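Local coordinates for putative uncharacterized protein (Ustilago maydis, PDB 4GNX) that binds single-stranded DNA as a subunit of replication protein A, using OB-fold domains strung along the chain, at a contact of chain A with DNA. Numbering follows the deposited sequence.

A contact of chain A with DNA. Residues 267-269, 271. With nucleotides of chain B.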
loop_
_atom_site.group_PDB
_atom_site.type_symbol
_atom_site.label_atom_id
_atom_site.label_comp_id
_atom_site.label_asym_id
_atom_site.label_seq_id
_atom_site.Cartn_x
_atom_site.Cartn_y
_atom_site.Cartn_z
ATOM N N ALA A 267 4.423 -1.572 -16.985
ATOM C CA ALA A 267 3.720 -2.446 -16.028
ATOM C C ALA A 267 4.633 -3.072 -14.978
ATOM O O ALA A 267 5.849 -3.112 -15.140
ATOM C CB ALA A 267 2.941 -3.535 -16.760
ATOM N N ASN A 268 4.030 -3.551 -13.897
ATOM C CA ASN A 268 4.738 -4.341 -12.901
ATOM C C ASN A 268 4.345 -5.800 -13.036
ATOM O O ASN A 268 3.164 -6.140 -13.009
ATOM C CB ASN A 268 4.496 -3.814 -11.482
ATOM C CG ASN A 268 5.417 -2.664 -11.122
ATOM O OD1 ASN A 268 6.244 -2.234 -11.924
ATOM N ND2 ASN A 268 5.281 -2.161 -9.902
ATOM N N MET A 269 5.360 -6.627 -13.271
ATOM C CA MET A 269 5.273 -8.093 -13.366
ATOM C C MET A 269 4.775 -8.703 -12.066
ATOM O O MET A 269 5.541 -9.332 -11.340
ATOM C CB MET A 269 6.665 -8.672 -13.643
ATOM C CG MET A 269 7.268 -8.323 -14.987
ATOM S SD MET A 269 8.985 -8.866 -15.077
ATOM C CE MET A 269 9.169 -9.238 -16.828
ATOM N N GLU A 271 1.596 -6.846 -10.277
ATOM C CA GLU A 271 0.996 -5.697 -9.595
ATOM C C GLU A 271 0.383 -6.110 -8.247
ATOM O O GLU A 271 -0.116 -7.245 -8.116
ATOM C CB GLU A 271 -0.083 -5.079 -10.484
ATOM C CG GLU A 271 0.438 -4.411 -11.750
ATOM C CD GLU A 271 1.040 -3.043 -11.480
ATOM O OE1 GLU A 271 0.943 -2.554 -10.310
ATOM O OE2 GLU A 271 1.606 -2.455 -12.441
ATOM P P DT B 7 -4.190 -3.467 -16.418
ATOM O OP1 DT B 7 -5.270 -4.486 -16.371
ATOM O OP2 DT B 7 -3.273 -3.321 -15.258
ATOM O "O5'" DT B 7 -3.330 -3.681 -17.743
ATOM C "C5'" DT B 7 -3.957 -3.676 -19.044
ATOM C "C4'" DT B 7 -2.963 -4.042 -20.123
ATOM O "O4'" DT B 7 -1.946 -3.022 -20.233
ATOM C "C3'" DT B 7 -2.206 -5.350 -19.912
ATOM O "O3'" DT B 7 -1.959 -5.925 -21.196
ATOM C "C2'" DT B 7 -0.911 -4.899 -19.259
ATOM C "C1'" DT B 7 -0.663 -3.564 -19.940
ATOM N N1 DT B 7 0.077 -2.554 -19.157
ATOM C C2 DT B 7 1.103 -1.891 -19.789
ATOM O O2 DT B 7 1.447 -2.131 -20.933
ATOM N N3 DT B 7 1.723 -0.934 -19.024
ATOM C C4 DT B 7 1.413 -0.570 -17.728
ATOM O O4 DT B 7 2.062 0.309 -17.169
ATOM C C5 DT B 7 0.321 -1.301 -17.129
ATOM C C7 DT B 7 -0.074 -0.986 -15.721
ATOM C C6 DT B 7 -0.291 -2.238 -17.866
ATOM P P DT B 8 -2.014 -7.513 -21.375
ATOM O OP1 DT B 8 -2.231 -7.802 -22.816
ATOM O OP2 DT B 8 -2.952 -8.081 -20.366
ATOM O "O5'" DT B 8 -0.524 -7.922 -20.988
ATOM C "C5'" DT B 8 0.519 -7.932 -21.976
ATOM C "C4'" DT B 8 1.820 -8.365 -21.344
ATOM O "O4'" DT B 8 2.215 -7.394 -20.347
ATOM C "C3'" DT B 8 1.741 -9.681 -20.580
ATOM O "O3'" DT B 8 1.747 -10.836 -21.435
ATOM C "C2'" DT B 8 2.887 -9.543 -19.597
ATOM C "C1'" DT B 8 2.804 -8.064 -19.228
ATOM N N1 DT B 8 1.991 -7.758 -18.021
ATOM C C2 DT B 8 2.641 -7.298 -16.895
ATOM O O2 DT B 8 3.846 -7.127 -16.843
ATOM N N3 DT B 8 1.820 -7.040 -15.826
ATOM C C4 DT B 8 0.450 -7.198 -15.767
ATOM O O4 DT B 8 -0.153 -6.924 -14.733
ATOM C C5 DT B 8 -0.167 -7.690 -16.980
ATOM C C7 DT B 8 -1.648 -7.896 -17.009
ATOM C C6 DT B 8 0.624 -7.941 -18.031
#
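A stretch without helix or strand, residues 267-271, just ahead of helix 275-280, meets DT7 and DT8, two unpaired thymidine nucleotides of chain B, with Ala267 and Glu271 having more surface hidden by the DNA than Asn268 or Met269. The methyl CB of Ala267 lies over the face of the DT7 pyrimidine, 3.4 Å from the ring centroid, a CH-pi contact. The same methyl reaches the neighbouring base, with CB 3.8 Å from C2 of DT8, wedged at the side where the two bases splay apart. The backbone N of Ala267 is near DT7 O4, but its N-H points elsewhere, and no hydrogen bond is assigned.

Polar recognition falls to the backbone: N3 of DT8, on the Watson-Crick edge, donates to the Asn268 carbonyl O across 3.2 Å. The bond is nearly straight at hydrogen (173°), yet the base approaches from above the carbonyl plane, 59° out of it. Glu271 turns back on the loop, its chain bent at chi2 (-78°), and carboxylate OE2 accepts a hydrogen bond from the Asn268 backbone N at 3.0 Å, met from above the carboxylate plane. This bond, within the protein, may steady the backbone at Asn268, whose carbonyl on the following peptide receives the base. CG of Glu271 passes 3.9 Å from O4 of DT8. Together, methyl and backbone acceptor would give this segment a hold on successive unpaired bases, probably adding to single-strand binding by replication protein A.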